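Local coordinates for protein phosphoserine aminotransferase SerC (Cytophaga hutchinsonii ATCC 33406, PDB 3FFR) that probably catalyses the pyridoxal-phosphate-dependent transamination between phosphoserine and 2-oxoglutarate in serine biosynthesis, at residues E63-A68 with W202-R207; E72-I77 with S184-V189; I78-E83 with T227-L232. All coordinates share one frame; numbering follows the deposited sequence.

Contact 1 of 3, residues E63-A68 with W202-R207; sequences EVLFLA and WILNDR. With P33 (3,6,9,12,15,18-hexaoxaicosane-1,20-diol), chain K.
L65 and W202 face each other as a hydrogen-bonded antiparallel pair, and E63 and L204 form the next such pair. W202 N reaches L65 O at 2.8 Å. L65 N returns a bond to W202 O. E63 and L204 exchange the same two backbone bonds, E63 N to L204 O at 2.8 Å. Between these pairs lies the non-hydrogen-bonded pair V64 and I203, where I203 CA also makes a CA-H...O contact to E63 O.

The dense side of the ladder carries L65, W202 and L204. CD2 of L204 lies 3.7 Å from L65 CD1, while its CD1 stands over one face of the W202 indole, toward the rim. L67 CD1 packs 3.8 Å from W202 CB, near the plane of the ring at its edge. W202 NE1 is satisfied by S184 OG on the next strand.

The two segments are the edge strand 62-67 and its neighbour 200-205 in the seven-stranded mixed sheet of the large domain of fold-type I PLP enzymes. On the other face V64 and I203 touch more lightly, V64 CG2 to I203 CG1 at 4.3 Å, with V64 against helix 39-55 and I203 against L56 and L58 of the following loop.

The solvent side is at E63. Its chain bends at chi2 (60°), and OE2 accepts from V64 N at 2.9 Å, on the anti side of the carboxylate. The same oxygen forms a salt bridge with K53. OE1 of E63 accepts a weak hydrogen bond, 3.1 Å, from O1 of a polyether molecule probably left from the crystallisation liquor. O4 of that molecule lies 3.7 Å from D206 CB, at the start of the helix that N205 caps.

Contact 2 of 3, residues E72-I77 with S184-V189; sequences EIWERI and SVFFSV
I73 and F186 mark the closest approach of helix 72-77 to strand 184-188, with their CA atoms 7.5 Å apart. The two axes come within 9.6 Å and run roughly antiparallel, at 151°. No hydrogen bond crosses the contact. It is a helix laid on a sheet, held by apolar side chains.

The F186 ring does most of the touching. Its CG, set between the backbone N and the carbonyl carbon (chi1 60°), comes to 3.8 Å from I73 CG2. CG2 of I73 sits over one face of the ring as a CH-pi contact, 4.2 Å from the centroid. I77 meets the ring from an oblique direction, CD1 to F186 CE1 at 3.6 Å. W74 brings the rim of its five-membered ring, with CD1 3.5 Å from F186 CZ. The two planes stand at 88°, rim to rim, and neither ring lies over the other.

On the helix itself, E72, E75 and R76 form a salt-bridge network. NE and NH2 of R76 both bond E72 OE2, NE at 2.9 Å. E75 also forms a salt bridge with R76 of the second subunit, placing this network at the dimer interface.

S188, at the far end of the strand, bonds the phosphate of the PLP-lysine at position 191. Strands 163-167 and 200-205 flank strand 184-188 in the sheet; W74 NE1 bonds D167 of the former, and its indole stacks on F98 of helix 93-104.

Contact 3 of 3, residues I78-E83 with T227-L232; sequences IQNCVE and TIPSML
The N-terminus of helix 228-235 is met here by a side chain from the C-terminal end of helix 70-81. N80 OD1 accepts a hydrogen bond from I228 N, 2.8 Å long and 164° at the hydrogen. The donor lies above the amide carbonyl plane of N80, 44° out of it. The same oxygen also lies 3.4 Å from T227 CA.

The helix start is capped locally. T227 is the N-cap residue, and its OG1 accepts from S230 N at 3.0 Å. Two backbone N-H groups of this first turn are thus satisfied by side chains, one local and one from the other helix. The helix end would probably polarise the N80 amide.

Beside the polar bond, I228 crosses N80 obliquely. CD1 of I228 packs 3.8 Å from N80 CB and 4.1 Å from C81 SG. CG of N80, anti to its own carbonyl carbon (chi1 -78°), is placed 3.8 Å from I228 CG1. N80 ND2 is taken up by R76 O, one turn back in its own helix, which ties both ends of the amide.

Helix 206-217 packs on the contact, with V208 touching C81 and S212 touching I228 and P229. The loop residue I222 packs on N80 and T227, and from strand 200-205 W202 and L204 reach I228.

In the fold
Contacts 1 and 2 lie about 8 Å apart between centres, contacts 1 and 3 about 10 Å, and contacts 2 and 3 about 12 Å. Along the chain, strand 62-67 leads into helix 70-81, which supplies contacts 2 and 3. The second segments follow in the order 184-189, 202-207, 227-232. Contact 2 is therefore nested within contact 1, while contact 3 crosses both. Strands 184-188 and 200-205 are neighbours in the seven-stranded sheet. W202 touches residues of both other contacts. Together they join the edge of this sheet to helices 70-81 and 228-235, beside the dimer interface and on the flank of the PLP site.

Contact 1 of 3, residues E63-A68 with W202-R207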
# COMPACT_ATOMS: atom_id res chain seq x y z
N GLU A 63 10.55 -16.92 -5.47
CA GLU A 63 9.73 -16.51 -4.32
C GLU A 63 8.73 -15.43 -4.74
O GLU A 63 8.87 -14.78 -5.77
CB GLU A 63 10.60 -16.02 -3.18
CG GLU A 63 9.76 -15.79 -1.94
CD GLU A 63 9.06 -17.05 -1.49
OE1 GLU A 63 9.79 -17.89 -0.90
OE2 GLU A 63 7.81 -17.19 -1.71
N VAL A 64 7.70 -15.29 -3.92
CA VAL A 64 6.64 -14.33 -4.14
C VAL A 64 6.70 -13.34 -2.98
O VAL A 64 6.68 -13.77 -1.83
CB VAL A 64 5.24 -15.01 -4.12
CG1 VAL A 64 4.11 -13.97 -4.08
CG2 VAL A 64 5.04 -15.94 -5.30
N LEU A 65 6.77 -12.05 -3.30
CA LEU A 65 6.78 -10.98 -2.30
C LEU A 65 5.64 -9.99 -2.55
O LEU A 65 5.32 -9.66 -3.68
CB LEU A 65 8.11 -10.19 -2.26
CG LEU A 65 9.35 -11.07 -2.02
CD1 LEU A 65 10.60 -10.13 -2.07
CD2 LEU A 65 9.28 -11.86 -0.68
N PHE A 66 5.04 -9.56 -1.45
CA PHE A 66 3.97 -8.58 -1.49
C PHE A 66 4.40 -7.17 -1.07
O PHE A 66 5.03 -6.96 -0.03
CB PHE A 66 2.79 -8.99 -0.62
CG PHE A 66 2.16 -10.30 -1.02
CD1 PHE A 66 1.62 -10.49 -2.29
CD2 PHE A 66 2.13 -11.35 -0.13
CE1 PHE A 66 1.04 -11.71 -2.64
CE2 PHE A 66 1.55 -12.57 -0.48
CZ PHE A 66 1.02 -12.75 -1.73
N LEU A 67 4.06 -6.22 -1.95
CA LEU A 67 4.33 -4.79 -1.77
C LEU A 67 3.05 -3.97 -2.00
O LEU A 67 1.96 -4.53 -2.16
CB LEU A 67 5.49 -4.30 -2.64
CG LEU A 67 6.83 -5.03 -2.42
CD1 LEU A 67 6.91 -6.37 -3.15
CD2 LEU A 67 8.04 -4.12 -2.82
N ALA A 68 3.18 -2.65 -2.05
CA ALA A 68 1.96 -1.79 -2.08
C ALA A 68 1.44 -1.53 -3.47
O ALA A 68 0.25 -1.29 -3.67
CB ALA A 68 2.26 -0.44 -1.38
N TRP A 202 5.74 -9.06 -6.43
CA TRP A 202 7.10 -9.19 -6.98
C TRP A 202 7.52 -10.64 -6.90
O TRP A 202 7.72 -11.19 -5.84
CB TRP A 202 8.06 -8.25 -6.23
CG TRP A 202 9.43 -8.11 -6.80
CD1 TRP A 202 9.87 -8.56 -8.01
CD2 TRP A 202 10.51 -7.35 -6.24
NE1 TRP A 202 11.19 -8.22 -8.19
CE2 TRP A 202 11.60 -7.45 -7.13
CE3 TRP A 202 10.68 -6.63 -5.05
CZ2 TRP A 202 12.85 -6.85 -6.88
CZ3 TRP A 202 11.92 -6.03 -4.80
CH2 TRP A 202 12.99 -6.16 -5.70
N ILE A 203 7.63 -11.24 -8.07
CA ILE A 203 8.08 -12.62 -8.22
C ILE A 203 9.55 -12.55 -8.62
O ILE A 203 9.91 -11.87 -9.59
CB ILE A 203 7.23 -13.34 -9.29
CG1 ILE A 203 5.78 -13.52 -8.75
CG2 ILE A 203 7.87 -14.67 -9.71
CD1 ILE A 203 4.82 -14.03 -9.79
N LEU A 204 10.40 -13.20 -7.85
CA LEU A 204 11.85 -13.08 -8.09
C LEU A 204 12.59 -14.33 -7.73
O LEU A 204 12.18 -15.08 -6.86
CB LEU A 204 12.42 -11.89 -7.29
CG LEU A 204 12.60 -12.00 -5.75
CD1 LEU A 204 13.28 -10.73 -5.23
CD2 LEU A 204 11.28 -12.28 -4.96
N ASN A 205 13.71 -14.52 -8.40
CA ASN A 205 14.54 -15.70 -8.17
C ASN A 205 15.77 -15.49 -7.30
O ASN A 205 16.10 -14.41 -6.77
CB ASN A 205 14.90 -16.41 -9.50
CG ASN A 205 15.99 -15.67 -10.29
OD1 ASN A 205 16.54 -14.68 -9.84
ND2 ASN A 205 16.30 -16.17 -11.49
N ASP A 206 16.44 -16.62 -7.14
CA ASP A 206 17.66 -16.71 -6.33
C ASP A 206 18.73 -15.71 -6.76
O ASP A 206 19.47 -15.18 -5.93
CB ASP A 206 18.25 -18.15 -6.38
CG ASP A 206 18.63 -18.63 -7.84
OD1 ASP A 206 17.83 -18.63 -8.82
OD2 ASP A 206 19.80 -19.08 -8.00
N ARG A 207 18.85 -15.51 -8.07
CA ARG A 207 19.87 -14.59 -8.62
C ARG A 207 19.60 -13.14 -8.17
O ARG A 207 20.50 -12.35 -7.83
CB ARG A 207 19.95 -14.70 -10.15
CG ARG A 207 20.33 -16.10 -10.63
CD ARG A 207 20.53 -16.19 -12.11
NE ARG A 207 21.65 -15.37 -12.53
CZ ARG A 207 21.56 -14.31 -13.34
NH1 ARG A 207 20.42 -13.93 -13.88
NH2 ARG A 207 22.65 -13.62 -13.63
O4 P33 K . 15.28 -18.76 -4.19
C3 P33 K . 14.49 -18.79 -3.00
C2 P33 K . 13.23 -19.66 -3.11
O1 P33 K . 12.35 -19.30 -2.01

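Contact 2 of 3, residues E72-I77 with S184-V189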
# COMPACT_ATOMS: atom_id res chain seq x y z
N GLU A 72 5.94 0.96 -6.67
CA GLU A 72 6.87 0.72 -5.57
C GLU A 72 7.94 -0.30 -6.00
O GLU A 72 9.13 -0.12 -5.73
CB GLU A 72 6.18 0.19 -4.31
CG GLU A 72 7.21 -0.02 -3.24
CD GLU A 72 6.78 -0.60 -1.90
OE1 GLU A 72 5.59 -0.89 -1.69
OE2 GLU A 72 7.70 -0.75 -1.04
N ILE A 73 7.47 -1.36 -6.66
CA ILE A 73 8.34 -2.43 -7.14
C ILE A 73 9.41 -1.88 -8.13
O ILE A 73 10.61 -2.23 -8.03
CB ILE A 73 7.58 -3.65 -7.70
CG1 ILE A 73 6.78 -4.33 -6.57
CG2 ILE A 73 8.59 -4.66 -8.33
CD1 ILE A 73 5.71 -5.29 -7.08
N TRP A 74 9.02 -0.96 -9.00
CA TRP A 74 10.04 -0.33 -9.88
C TRP A 74 11.19 0.25 -9.01
O TRP A 74 12.38 0.07 -9.25
CB TRP A 74 9.48 0.82 -10.67
CG TRP A 74 8.60 0.49 -11.81
CD1 TRP A 74 8.46 -0.70 -12.47
CD2 TRP A 74 7.72 1.41 -12.48
NE1 TRP A 74 7.55 -0.57 -13.51
CE2 TRP A 74 7.09 0.72 -13.53
CE3 TRP A 74 7.44 2.75 -12.29
CZ2 TRP A 74 6.21 1.35 -14.40
CZ3 TRP A 74 6.55 3.36 -13.12
CH2 TRP A 74 5.92 2.67 -14.16
N GLU A 75 10.81 1.03 -8.02
CA GLU A 75 11.79 1.66 -7.12
C GLU A 75 12.66 0.63 -6.40
O GLU A 75 13.90 0.77 -6.34
CB GLU A 75 11.10 2.59 -6.12
CG GLU A 75 12.09 3.36 -5.24
CD GLU A 75 11.38 4.22 -4.21
OE1 GLU A 75 10.99 3.67 -3.18
OE2 GLU A 75 11.36 5.44 -4.41
N ARG A 76 12.01 -0.40 -5.85
CA ARG A 76 12.70 -1.43 -5.07
C ARG A 76 13.64 -2.25 -5.93
O ARG A 76 14.69 -2.72 -5.45
CB ARG A 76 11.73 -2.35 -4.31
CG ARG A 76 10.75 -1.66 -3.39
CD ARG A 76 11.38 -0.59 -2.54
NE ARG A 76 10.39 -0.00 -1.61
CZ ARG A 76 10.66 1.01 -0.79
NH1 ARG A 76 11.87 1.57 -0.82
NH2 ARG A 76 9.73 1.43 0.06
N ILE A 77 13.28 -2.47 -7.19
CA ILE A 77 14.18 -3.18 -8.12
C ILE A 77 15.52 -2.46 -8.24
O ILE A 77 16.59 -3.05 -8.10
CB ILE A 77 13.56 -3.38 -9.54
CG1 ILE A 77 12.49 -4.48 -9.47
CG2 ILE A 77 14.66 -3.71 -10.60
CD1 ILE A 77 11.54 -4.54 -10.69
N SER A 184 12.77 -12.41 -12.96
CA SER A 184 11.72 -11.78 -12.15
C SER A 184 10.62 -11.20 -13.01
O SER A 184 10.83 -10.80 -14.17
CB SER A 184 12.35 -10.65 -11.30
OG SER A 184 11.43 -9.84 -10.56
N VAL A 185 9.43 -11.28 -12.45
CA VAL A 185 8.26 -10.64 -13.03
C VAL A 185 7.46 -9.97 -11.92
O VAL A 185 7.52 -10.37 -10.76
CB VAL A 185 7.40 -11.64 -13.85
CG1 VAL A 185 6.69 -12.63 -12.93
CG2 VAL A 185 6.39 -10.92 -14.74
N PHE A 186 6.73 -8.92 -12.28
CA PHE A 186 5.92 -8.23 -11.29
C PHE A 186 4.65 -7.69 -11.89
O PHE A 186 4.51 -7.49 -13.11
CB PHE A 186 6.72 -7.11 -10.60
CG PHE A 186 7.22 -6.03 -11.55
CD1 PHE A 186 8.45 -6.15 -12.17
CD2 PHE A 186 6.45 -4.92 -11.83
CE1 PHE A 186 8.92 -5.18 -13.04
CE2 PHE A 186 6.93 -3.94 -12.70
CZ PHE A 186 8.16 -4.08 -13.31
N PHE A 187 3.71 -7.51 -10.99
CA PHE A 187 2.40 -6.94 -11.33
C PHE A 187 1.76 -6.28 -10.15
O PHE A 187 2.28 -6.28 -9.02
CB PHE A 187 1.46 -8.01 -11.90
CG PHE A 187 1.12 -9.15 -10.95
CD1 PHE A 187 1.95 -10.25 -10.81
CD2 PHE A 187 -0.05 -9.13 -10.24
CE1 PHE A 187 1.63 -11.31 -9.94
CE2 PHE A 187 -0.38 -10.18 -9.36
CZ PHE A 187 0.46 -11.28 -9.23
N SER A 188 0.64 -5.63 -10.43
CA SER A 188 -0.23 -5.13 -9.35
C SER A 188 -1.62 -5.69 -9.64
O SER A 188 -1.90 -6.14 -10.76
CB SER A 188 -0.13 -3.62 -9.15
OG SER A 188 -0.41 -2.91 -10.30
N VAL A 189 -2.48 -5.68 -8.64
CA VAL A 189 -3.70 -6.51 -8.70
C VAL A 189 -4.95 -5.96 -9.38
O VAL A 189 -5.93 -6.70 -9.56
CB VAL A 189 -4.10 -7.02 -7.29
CG1 VAL A 189 -2.96 -7.91 -6.69
CG2 VAL A 189 -4.49 -5.84 -6.33

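Contact 3 of 3, residues I78-E83 with T227-L232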
# COMPACT_ATOMS: atom_id res chain seq x y z
N ILE A 78 15.44 -1.15 -8.44
CA ILE A 78 16.67 -0.37 -8.64
C ILE A 78 17.46 -0.27 -7.33
O ILE A 78 18.70 -0.44 -7.30
CB ILE A 78 16.37 1.01 -9.28
CG1 ILE A 78 15.69 0.82 -10.64
CG2 ILE A 78 17.66 1.81 -9.47
CD1 ILE A 78 14.97 2.09 -11.14
N GLN A 79 16.75 -0.03 -6.24
CA GLN A 79 17.45 0.06 -4.94
C GLN A 79 18.14 -1.19 -4.49
O GLN A 79 19.24 -1.14 -3.91
CB GLN A 79 16.48 0.50 -3.82
CG GLN A 79 15.95 1.92 -4.01
CD GLN A 79 14.79 2.26 -3.06
OE1 GLN A 79 14.09 1.37 -2.58
NE2 GLN A 79 14.59 3.55 -2.79
N ASN A 80 17.49 -2.31 -4.73
CA ASN A 80 18.02 -3.62 -4.31
C ASN A 80 18.98 -4.29 -5.25
O ASN A 80 19.79 -5.10 -4.82
CB ASN A 80 16.87 -4.59 -4.07
CG ASN A 80 16.17 -4.37 -2.73
OD1 ASN A 80 16.59 -4.93 -1.68
ND2 ASN A 80 15.04 -3.62 -2.76
N CYS A 81 18.95 -3.90 -6.52
CA CYS A 81 19.65 -4.67 -7.52
C CYS A 81 20.57 -3.95 -8.50
O CYS A 81 21.19 -4.59 -9.32
CB CYS A 81 18.66 -5.48 -8.34
SG CYS A 81 17.53 -6.55 -7.37
N VAL A 82 20.67 -2.65 -8.38
CA VAL A 82 21.51 -1.88 -9.29
C VAL A 82 22.49 -1.00 -8.55
O VAL A 82 22.10 -0.10 -7.81
CB VAL A 82 20.69 -0.97 -10.26
CG1 VAL A 82 21.66 -0.27 -11.28
CG2 VAL A 82 19.57 -1.76 -10.99
N GLU A 83 23.76 -1.27 -8.74
CA GLU A 83 24.79 -0.44 -8.13
C GLU A 83 25.02 0.80 -8.97
O GLU A 83 25.04 1.94 -8.46
CB GLU A 83 26.12 -1.20 -7.98
CG GLU A 83 27.16 -0.38 -7.20
CD GLU A 83 28.43 -1.16 -6.90
OE1 GLU A 83 28.55 -2.30 -7.35
OE2 GLU A 83 29.31 -0.63 -6.21
N THR A 227 13.69 -3.90 1.79
CA THR A 227 14.84 -4.54 1.19
C THR A 227 14.39 -5.96 0.90
O THR A 227 13.49 -6.50 1.56
CB THR A 227 16.10 -4.62 2.08
OG1 THR A 227 15.90 -5.55 3.18
CG2 THR A 227 16.49 -3.21 2.58
N ILE A 228 15.04 -6.60 -0.09
CA ILE A 228 14.74 -8.00 -0.36
C ILE A 228 14.95 -8.89 0.89
O ILE A 228 14.09 -9.69 1.23
CB ILE A 228 15.48 -8.52 -1.62
CG1 ILE A 228 14.79 -7.94 -2.87
CG2 ILE A 228 15.43 -10.07 -1.69
CD1 ILE A 228 15.58 -8.17 -4.15
N PRO A 229 16.09 -8.77 1.59
CA PRO A 229 16.28 -9.62 2.77
C PRO A 229 15.24 -9.42 3.85
O PRO A 229 14.80 -10.38 4.48
CB PRO A 229 17.68 -9.24 3.24
CG PRO A 229 18.38 -8.90 1.96
CD PRO A 229 17.35 -8.12 1.20
N SER A 230 14.81 -8.19 4.02
CA SER A 230 13.77 -7.87 5.00
C SER A 230 12.47 -8.59 4.64
O SER A 230 11.85 -9.27 5.45
CB SER A 230 13.58 -6.36 5.14
OG SER A 230 12.44 -6.05 5.94
N MSE A 231 12.07 -8.46 3.37
CA MSE A 231 10.82 -9.06 2.90
C MSE A 231 10.88 -10.58 2.91
O MSE A 231 9.88 -11.26 3.24
CB MSE A 231 10.47 -8.53 1.50
CG MSE A 231 10.04 -7.07 1.48
SE MSE A 231 9.42 -6.50 -0.24
CE MSE A 231 11.13 -6.50 -1.15
N LEU A 232 12.05 -11.11 2.58
CA LEU A 232 12.25 -12.54 2.46
C LEU A 232 12.17 -13.23 3.80
O LEU A 232 11.54 -14.30 3.94
CB LEU A 232 13.58 -12.85 1.74
CG LEU A 232 13.82 -14.25 1.18
CD1 LEU A 232 12.69 -14.67 0.20
CD2 LEU A 232 15.19 -14.23 0.50